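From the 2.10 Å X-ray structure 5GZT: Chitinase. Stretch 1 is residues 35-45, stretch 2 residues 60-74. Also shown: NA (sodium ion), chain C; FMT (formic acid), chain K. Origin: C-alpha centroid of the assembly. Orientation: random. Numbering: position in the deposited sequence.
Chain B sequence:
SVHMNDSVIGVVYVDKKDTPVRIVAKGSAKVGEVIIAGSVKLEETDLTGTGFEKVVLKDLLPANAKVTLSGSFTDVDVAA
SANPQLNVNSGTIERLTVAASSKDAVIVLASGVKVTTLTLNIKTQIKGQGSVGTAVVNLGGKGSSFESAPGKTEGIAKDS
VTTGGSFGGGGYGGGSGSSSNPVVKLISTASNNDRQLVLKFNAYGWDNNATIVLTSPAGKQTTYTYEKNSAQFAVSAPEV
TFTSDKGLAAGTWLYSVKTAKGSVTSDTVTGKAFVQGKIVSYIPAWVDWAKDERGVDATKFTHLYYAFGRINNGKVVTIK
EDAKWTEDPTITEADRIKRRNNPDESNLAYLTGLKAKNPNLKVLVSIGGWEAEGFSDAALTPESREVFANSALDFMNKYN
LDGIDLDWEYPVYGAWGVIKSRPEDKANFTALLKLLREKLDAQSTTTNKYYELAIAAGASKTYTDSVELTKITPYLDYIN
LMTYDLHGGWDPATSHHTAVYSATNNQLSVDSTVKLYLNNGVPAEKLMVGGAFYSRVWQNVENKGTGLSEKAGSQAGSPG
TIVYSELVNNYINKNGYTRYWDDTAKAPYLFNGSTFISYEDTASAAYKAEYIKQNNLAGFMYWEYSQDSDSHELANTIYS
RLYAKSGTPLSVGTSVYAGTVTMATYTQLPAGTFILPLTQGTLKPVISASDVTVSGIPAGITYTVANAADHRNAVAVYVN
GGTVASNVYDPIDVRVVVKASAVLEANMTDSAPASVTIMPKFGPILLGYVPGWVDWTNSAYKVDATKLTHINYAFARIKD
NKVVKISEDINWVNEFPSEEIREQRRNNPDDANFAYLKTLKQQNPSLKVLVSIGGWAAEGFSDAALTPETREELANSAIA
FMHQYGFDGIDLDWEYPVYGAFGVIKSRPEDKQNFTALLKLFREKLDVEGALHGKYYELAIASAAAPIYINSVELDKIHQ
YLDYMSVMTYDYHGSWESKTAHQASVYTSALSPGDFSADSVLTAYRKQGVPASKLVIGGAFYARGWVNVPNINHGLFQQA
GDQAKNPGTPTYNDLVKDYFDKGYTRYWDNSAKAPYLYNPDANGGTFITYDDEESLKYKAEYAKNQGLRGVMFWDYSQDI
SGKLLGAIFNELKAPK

Stretch 1, residues 35-45: IIAGSVKLEET
Stretch 2 60-74: LLPANAKVTLSGSFT

The apolar centre lies on the sheet face that carries Val 40, Leu 42, Val 67 and Leu 69. Val 40 (chi1 p) meets Val 67 (chi1 t) with Val 40 CG1 4.1 Å from Val 67 CG1, and Val 67 CG1 also packs 3.8 Å from Ile 36 CD1, the end of an m,t side chain. One step along, Leu 42 (m,t) sets its CG 4.4 Å from Leu 69 CD1 (m,p) and its CD1 4.0 Å from Phe 73 CE2, a ring approached obliquely (chi1 m, chi2 83°). At the other end Ile 36 CG2 lies 3.7 Å from Leu 61 CD1 (t,p), and Ala 37 CB rests 3.8 Å from Leu 60 CB.

The Val 40-Val 67 and Leu 42-Leu 69 contacts belong to two parallel strands, 40-45 and the one containing 67-70, whose axes run 3° apart and approach to 4.7 Å. Val 40 pairs with Val 67, Lys 41 with Thr 68 and Leu 42 with Leu 69, with extended backbones (Val 40 at phi/psi -164/156, Leu 69 at -125/136). The even-numbered residues of the first strand do the bonding: Val 40 N donates to Lys 66 O (2.9 Å) and Val 40 O accepts from Thr 68 N (3.0 Å); Leu 42 N donates to Thr 68 O (3.0 Å) and Leu 42 O accepts from Ser 70 N (2.9 Å). Between them, Lys 41 CA sits 3.1 Å from Thr 68 O in a CA-H...O contact. The ladder then loosens: Glu 44 N to Ser 70 O is a weak bond of 3.2 Å, bent to 124°. The rule is that backbone groups set the register while side chains pair by character, apolar with apolar on one face and polar with polar on the other.

Before the strand, a type II turn from Pro 62 to Ala 65, closed by Ala 65 N to Pro 62 O at 3.2 Å, leads into the pairing. Asn 64 takes 46/26. Ser 39 (chi1 m) receives the chain as it leaves the turn, its OG accepting from Lys 66 N at 3.1 Å.

The opposite face carries Lys 41, Thr 68 and Ser 70. Lys 41 (t,t,t,p) and Ser 70 (m) share a formic acid: Lys 41 NZ donates to FMT O1 at 2.6 Å and Ser 70 OG to FMT O2 at 2.8 Å.

At the far edge Gly 71 (139/-173) turns the corner. A CB there would lie 2.8 Å from Glu 44 CG, a clash, and would also jam against the preceding carbonyl. Glu 44 (m,t, chi3 -33°) spans the corner: its OE1 accepts from Ser 72 N at 2.9 Å. The sodium ion is coordinated by Glu 44 OE2 at 2.5 Å and by Ser 72 O at 2.4 Å.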

ATOM      1  N   ILE B  35     -65.967 -13.980 -17.373  1.00 40.12           N
ATOM      2  CA  ILE B  35     -66.701 -13.940 -16.129  1.00 41.19           C
ATOM      3  C   ILE B  35     -67.510 -15.183 -16.127  1.00 42.61           C
ATOM      4  O   ILE B  35     -68.353 -15.367 -17.017  1.00 44.17           O
ATOM      5  CB  ILE B  35     -67.704 -12.720 -16.041  1.00 51.26           C
ATOM      6  CG1 ILE B  35     -66.975 -11.392 -15.897  1.00 54.11           C
ATOM      7  CG2 ILE B  35     -68.656 -12.878 -14.869  1.00 47.84           C
ATOM      8  CD1 ILE B  35     -66.491 -10.856 -17.215  1.00 60.37           C
ATOM      9  N   ILE B  36     -67.330 -15.997 -15.096  1.00 48.27           N
ATOM     10  CA  ILE B  36     -67.918 -17.322 -15.018  1.00 46.83           C
ATOM     11  C   ILE B  36     -69.060 -17.380 -14.030  1.00 49.23           C
ATOM     12  O   ILE B  36     -68.875 -17.236 -12.795  1.00 41.75           O
ATOM     13  CB  ILE B  36     -66.852 -18.421 -14.719  1.00 43.82           C
ATOM     14  CG1 ILE B  36     -65.765 -18.360 -15.798  1.00 41.10           C
ATOM     15  CG2 ILE B  36     -67.509 -19.776 -14.655  1.00 39.78           C
ATOM     16  CD1 ILE B  36     -64.715 -19.439 -15.727  1.00 41.34           C
ATOM     17  N   ALA B  37     -70.249 -17.634 -14.594  1.00 50.94           N
ATOM     18  CA  ALA B  37     -71.468 -17.892 -13.838  1.00 54.41           C
ATOM     19  C   ALA B  37     -72.050 -19.230 -14.270  1.00 56.96           C
ATOM     20  O   ALA B  37     -73.239 -19.494 -14.054  1.00 52.23           O
ATOM     21  CB  ALA B  37     -72.488 -16.771 -14.069  1.00 56.18           C
ATOM     22  N   GLY B  38     -71.230 -20.062 -14.900  1.00 52.94           N
ATOM     23  CA  GLY B  38     -71.628 -21.428 -15.131  1.00 49.76           C
ATOM     24  C   GLY B  38     -70.474 -22.345 -15.446  1.00 46.68           C
ATOM     25  O   GLY B  38     -69.316 -21.991 -15.277  1.00 43.88           O
ATOM     26  N   SER B  39     -70.840 -23.536 -15.905  1.00 44.78           N
ATOM     27  CA  SER B  39     -69.931 -24.599 -16.196  1.00 46.25           C
ATOM     28  C   SER B  39     -69.258 -24.351 -17.523  1.00 49.05           C
ATOM     29  O   SER B  39     -69.902 -23.945 -18.518  1.00 51.24           O
ATOM     30  CB  SER B  39     -70.660 -25.925 -16.164  1.00 50.11           C
ATOM     31  OG  SER B  39     -71.162 -26.116 -14.853  1.00 47.01           O
ATOM     32  N   VAL B  40     -67.946 -24.555 -17.518  1.00 40.93           N
ATOM     33  CA  VAL B  40     -67.087 -24.103 -18.600  1.00 43.28           C
ATOM     34  C   VAL B  40     -65.688 -24.782 -18.601  1.00 43.67           C
ATOM     35  O   VAL B  40     -65.201 -25.228 -17.566  1.00 41.59           O
ATOM     36  CB  VAL B  40     -66.929 -22.573 -18.556  1.00 45.24           C
ATOM     37  CG1 VAL B  40     -66.015 -22.146 -17.378  1.00 50.38           C
ATOM     38  CG2 VAL B  40     -66.397 -22.024 -19.874  1.00 44.27           C
ATOM     39  N   LYS B  41     -65.048 -24.822 -19.768  1.00 45.78           N
ATOM     40  CA  LYS B  41     -63.652 -25.196 -19.863  1.00 44.77           C
ATOM     41  C   LYS B  41     -62.955 -24.272 -20.840  1.00 48.95           C
ATOM     42  O   LYS B  41     -63.288 -24.266 -22.017  1.00 58.56           O
ATOM     43  CB  LYS B  41     -63.536 -26.675 -20.243  1.00 44.78           C
ATOM     44  CG  LYS B  41     -62.132 -27.185 -20.559  1.00 49.39           C
ATOM     45  CD  LYS B  41     -62.137 -28.710 -20.451  1.00 50.70           C
ATOM     46  CE  LYS B  41     -60.960 -29.373 -21.121  1.00 48.67           C
ATOM     47  NZ  LYS B  41     -59.663 -28.699 -20.885  1.00 49.11           N
ATOM     48  N   LEU B  42     -62.021 -23.451 -20.354  1.00 44.42           N
ATOM     49  CA  LEU B  42     -61.229 -22.593 -21.223  1.00 41.44           C
ATOM     50  C   LEU B  42     -60.036 -23.412 -21.585  1.00 45.42           C
ATOM     51  O   LEU B  42     -59.443 -24.114 -20.719  1.00 38.83           O
ATOM     52  CB  LEU B  42     -60.786 -21.291 -20.552  1.00 37.08           C
ATOM     53  CG  LEU B  42     -61.912 -20.475 -19.896  1.00 44.56           C
ATOM     54  CD1 LEU B  42     -61.453 -19.068 -19.514  1.00 46.87           C
ATOM     55  CD2 LEU B  42     -63.183 -20.369 -20.733  1.00 47.86           C
ATOM     56  N   GLU B  43     -59.717 -23.347 -22.878  1.00 43.70           N
ATOM     57  CA  GLU B  43     -58.576 -24.027 -23.453  1.00 43.12           C
ATOM     58  C   GLU B  43     -57.856 -23.139 -24.459  1.00 40.40           C
ATOM     59  O   GLU B  43     -58.481 -22.454 -25.256  1.00 43.05           O
ATOM     60  CB  GLU B  43     -59.117 -25.265 -24.130  1.00 48.39           C
ATOM     61  CG  GLU B  43     -58.089 -26.257 -24.600  1.00 56.44           C
ATOM     62  CD  GLU B  43     -58.648 -27.682 -24.601  1.00 63.38           C
ATOM     63  OE1 GLU B  43     -59.897 -27.872 -24.762  1.00 55.96           O
ATOM     64  OE2 GLU B  43     -57.790 -28.597 -24.438  1.00 71.20           O
ATOM     65  N   GLU B  44     -56.536 -23.153 -24.414  1.00 33.98           N
ATOM     66  CA  GLU B  44     -55.745 -22.426 -25.342  1.00 42.02           C
ATOM     67  C   GLU B  44     -54.932 -23.460 -26.118  1.00 51.26           C
ATOM     68  O   GLU B  44     -54.019 -24.090 -25.554  1.00 57.17           O
ATOM     69  CB  GLU B  44     -54.809 -21.444 -24.636  1.00 42.77           C
ATOM     70  CG  GLU B  44     -55.504 -20.262 -23.918  1.00 42.87           C
ATOM     71  CD  GLU B  44     -54.482 -19.208 -23.438  1.00 41.17           C
ATOM     72  OE1 GLU B  44     -53.324 -19.590 -23.067  1.00 34.91           O
ATOM     73  OE2 GLU B  44     -54.806 -17.985 -23.467  1.00 44.03           O
ATOM     74  N   THR B  45     -55.244 -23.605 -27.414  1.00 61.67           N
ATOM     75  CA  THR B  45     -54.500 -24.542 -28.298  1.00 65.11           C
ATOM     76  C   THR B  45     -53.846 -23.884 -29.535  1.00 70.40           C
ATOM     77  O   THR B  45     -54.500 -23.100 -30.261  1.00 53.74           O
ATOM     78  CB  THR B  45     -55.382 -25.685 -28.810  1.00 67.04           C
ATOM     79  OG1 THR B  45     -56.367 -26.028 -27.836  1.00 63.24           O
ATOM     80  CG2 THR B  45     -54.511 -26.929 -29.131  1.00 75.56           C
ATOM     81  N   LEU B  60     -72.697 -15.617  -8.947  1.00 52.91           N
ATOM     82  CA  LEU B  60     -73.806 -16.255  -9.724  1.00 57.41           C
ATOM     83  C   LEU B  60     -73.497 -17.753 -10.093  1.00 61.23           C
ATOM     84  O   LEU B  60     -74.431 -18.532 -10.405  1.00 49.87           O
ATOM     85  CB  LEU B  60     -74.128 -15.390 -10.962  1.00 56.77           C
ATOM     86  CG  LEU B  60     -74.275 -13.832 -10.740  1.00 66.53           C
ATOM     87  CD1 LEU B  60     -73.395 -12.973 -11.684  1.00 63.32           C
ATOM     88  CD2 LEU B  60     -75.740 -13.357 -10.745  1.00 58.29           C
ATOM     89  N   LEU B  61     -72.206 -18.154 -10.026  1.00 57.03           N
ATOM     90  CA  LEU B  61     -71.793 -19.553 -10.215  1.00 48.19           C
ATOM     91  C   LEU B  61     -72.662 -20.532  -9.431  1.00 51.41           C
ATOM     92  O   LEU B  61     -72.738 -20.435  -8.225  1.00 48.37           O
ATOM     93  CB  LEU B  61     -70.332 -19.780  -9.790  1.00 51.59           C
ATOM     94  CG  LEU B  61     -69.759 -21.108 -10.293  1.00 47.13           C
ATOM     95  CD1 LEU B  61     -69.502 -21.007 -11.778  1.00 46.27           C
ATOM     96  CD2 LEU B  61     -68.438 -21.444  -9.614  1.00 52.58           C
ATOM     97  N   PRO B  62     -73.316 -21.497 -10.119  1.00 49.34           N
ATOM     98  CA  PRO B  62     -74.200 -22.398  -9.364  1.00 51.02           C
ATOM     99  C   PRO B  62     -73.438 -23.448  -8.578  1.00 52.32           C
ATOM    100  O   PRO B  62     -72.270 -23.739  -8.896  1.00 55.50           O
ATOM    101  CB  PRO B  62     -75.079 -23.071 -10.454  1.00 49.64           C
ATOM    102  CG  PRO B  62     -74.900 -22.266 -11.680  1.00 48.66           C
ATOM    103  CD  PRO B  62     -73.614 -21.489 -11.569  1.00 50.58           C
ATOM    104  N   ALA B  63     -74.115 -24.024  -7.591  1.00 47.07           N
ATOM    105  CA  ALA B  63     -73.578 -25.120  -6.839  1.00 53.59           C
ATOM    106  C   ALA B  63     -73.141 -26.257  -7.812  1.00 59.18           C
ATOM    107  O   ALA B  63     -73.716 -26.402  -8.901  1.00 53.55           O
ATOM    108  CB  ALA B  63     -74.620 -25.618  -5.853  1.00 57.64           C
ATOM    109  N   ASN B  64     -72.071 -26.974  -7.428  1.00 57.74           N
ATOM    110  CA  ASN B  64     -71.414 -28.043  -8.218  1.00 52.56           C
ATOM    111  C   ASN B  64     -71.144 -27.715  -9.682  1.00 46.47           C
ATOM    112  O   ASN B  64     -71.069 -28.623 -10.496  1.00 49.29           O
ATOM    113  CB  ASN B  64     -72.237 -29.348  -8.130  1.00 58.92           C
ATOM    114  CG  ASN B  64     -72.387 -29.867  -6.705  1.00 57.50           C
ATOM    115  OD1 ASN B  64     -71.407 -30.159  -6.016  1.00 68.00           O
ATOM    116  ND2 ASN B  64     -73.626 -30.032  -6.277  1.00 66.95           N
ATOM    117  N   ALA B  65     -71.003 -26.440 -10.044  1.00 40.62           N
ATOM    118  CA  ALA B  65     -70.629 -26.096 -11.416  1.00 40.88           C
ATOM    119  C   ALA B  65     -69.181 -26.629 -11.713  1.00 50.13           C
ATOM    120  O   ALA B  65     -68.351 -26.643 -10.818  1.00 52.26           O
ATOM    121  CB  ALA B  65     -70.677 -24.591 -11.631  1.00 36.97           C
ATOM    122  N   LYS B  66     -68.896 -27.056 -12.954  1.00 47.04           N
ATOM    123  CA  LYS B  66     -67.597 -27.558 -13.322  1.00 44.19           C
ATOM    124  C   LYS B  66     -66.857 -26.473 -14.050  1.00 41.68           C
ATOM    125  O   LYS B  66     -67.296 -26.006 -15.114  1.00 44.07           O
ATOM    126  CB  LYS B  66     -67.688 -28.802 -14.192  1.00 50.11           C
ATOM    127  CG  LYS B  66     -67.333 -30.071 -13.432  1.00 57.58           C
ATOM    128  CD  LYS B  66     -67.396 -31.312 -14.317  1.00 66.02           C
ATOM    129  CE  LYS B  66     -66.271 -31.374 -15.348  1.00 70.88           C
ATOM    130  NZ  LYS B  66     -64.909 -31.332 -14.736  1.00 70.90           N
ATOM    131  N   VAL B  67     -65.702 -26.091 -13.513  1.00 31.81           N
ATOM    132  CA  VAL B  67     -64.980 -24.965 -14.091  1.00 34.33           C
ATOM    133  C   VAL B  67     -63.571 -25.425 -14.271  1.00 32.75           C
ATOM    134  O   VAL B  67     -62.901 -25.751 -13.283  1.00 27.90           O
ATOM    135  CB  VAL B  67     -65.037 -23.721 -13.144  1.00 36.20           C
ATOM    136  CG1 VAL B  67     -64.181 -22.584 -13.708  1.00 35.91           C
ATOM    137  CG2 VAL B  67     -66.500 -23.277 -12.946  1.00 39.13           C
ATOM    138  N   THR B  68     -63.100 -25.476 -15.506  1.00 31.99           N
ATOM    139  CA  THR B  68     -61.706 -25.856 -15.704  1.00 32.48           C
ATOM    140  C   THR B  68     -60.965 -25.024 -16.699  1.00 31.42           C
ATOM    141  O   THR B  68     -61.532 -24.579 -17.659  1.00 31.64           O
ATOM    142  CB  THR B  68     -61.457 -27.404 -15.798  1.00 36.69           C
ATOM    143  OG1 THR B  68     -60.481 -27.764 -16.778  1.00 40.79           O
ATOM    144  CG2 THR B  68     -62.636 -28.181 -15.915  1.00 28.28           C
ATOM    145  N   LEU B  69     -59.669 -24.834 -16.428  1.00 29.32           N
ATOM    146  CA  LEU B  69     -58.788 -23.921 -17.144  1.00 32.66           C
ATOM    147  C   LEU B  69     -57.574 -24.671 -17.646  1.00 31.78           C
ATOM    148  O   LEU B  69     -56.936 -25.445 -16.889  1.00 30.04           O
ATOM    149  CB  LEU B  69     -58.287 -22.773 -16.202  1.00 29.98           C
ATOM    150  CG  LEU B  69     -59.169 -21.514 -16.001  1.00 34.78           C
ATOM    151  CD1 LEU B  69     -60.652 -21.790 -15.919  1.00 38.12           C
ATOM    152  CD2 LEU B  69     -58.724 -20.664 -14.795  1.00 34.81           C
ATOM    153  N   SER B  70     -57.235 -24.381 -18.902  1.00 31.85           N
ATOM    154  CA  SER B  70     -55.990 -24.818 -19.550  1.00 36.88           C
ATOM    155  C   SER B  70     -55.519 -23.687 -20.366  1.00 34.58           C
ATOM    156  O   SER B  70     -56.254 -23.235 -21.213  1.00 39.25           O
ATOM    157  CB  SER B  70     -56.201 -26.041 -20.474  1.00 34.49           C
ATOM    158  OG  SER B  70     -56.724 -27.094 -19.682  1.00 42.62           O
ATOM    159  N   GLY B  71     -54.280 -23.275 -20.145  1.00 37.20           N
ATOM    160  CA  GLY B  71     -53.757 -22.091 -20.772  1.00 39.27           C
ATOM    161  C   GLY B  71     -52.913 -21.260 -19.824  1.00 41.28           C
ATOM    162  O   GLY B  71     -52.619 -21.686 -18.695  1.00 35.21           O
ATOM    163  N   SER B  72     -52.530 -20.081 -20.321  1.00 39.63           N
ATOM    164  CA  SER B  72     -51.652 -19.107 -19.609  1.00 48.02           C
ATOM    165  C   SER B  72     -52.518 -17.944 -19.189  1.00 47.91           C
ATOM    166  O   SER B  72     -53.033 -17.258 -20.061  1.00 44.21           O
ATOM    167  CB  SER B  72     -50.534 -18.586 -20.497  1.00 46.13           C
ATOM    168  OG  SER B  72     -49.556 -17.908 -19.729  1.00 55.44           O
ATOM    169  N   PHE B  73     -52.725 -17.754 -17.870  1.00 43.60           N
ATOM    170  CA  PHE B  73     -53.671 -16.762 -17.397  1.00 35.99           C
ATOM    171  C   PHE B  73     -52.954 -15.718 -16.536  1.00 34.55           C
ATOM    172  O   PHE B  73     -51.824 -15.891 -16.095  1.00 31.55           O
ATOM    173  CB  PHE B  73     -54.852 -17.405 -16.683  1.00 36.73           C
ATOM    174  CG  PHE B  73     -55.598 -18.416 -17.503  1.00 38.99           C
ATOM    175  CD1 PHE B  73     -55.151 -19.724 -17.593  1.00 36.89           C
ATOM    176  CD2 PHE B  73     -56.767 -18.073 -18.155  1.00 38.03           C
ATOM    177  CE1 PHE B  73     -55.859 -20.668 -18.324  1.00 35.33           C
ATOM    178  CE2 PHE B  73     -57.471 -19.012 -18.927  1.00 39.32           C
ATOM    179  CZ  PHE B  73     -57.015 -20.311 -19.002  1.00 40.22           C
ATOM    180  N   THR B  74     -53.603 -14.583 -16.355  1.00 36.39           N
ATOM    181  CA  THR B  74     -52.984 -13.520 -15.542  1.00 38.12           C
ATOM    182  C   THR B  74     -53.541 -13.659 -14.114  1.00 34.59           C
ATOM    183  O   THR B  74     -52.930 -14.333 -13.291  1.00 35.69           O
ATOM    184  CB  THR B  74     -53.245 -12.118 -16.180  1.00 33.89           C
ATOM    185  OG1 THR B  74     -54.638 -11.996 -16.510  1.00 30.93           O
ATOM    186  CG2 THR B  74     -52.442 -11.976 -17.426  1.00 36.10           C
TER
HETATM  187 NA    NA C4001     -53.346 -16.399 -22.293  1.00 50.48          NA
HETATM  188  C   FMT K4009     -56.810 -30.614 -20.773  1.00 67.79           C
HETATM  189  O1  FMT K4009     -57.953 -30.531 -20.290  1.00 56.97           O
HETATM  190  O2  FMT K4009     -55.904 -29.611 -20.700  1.00 51.54           O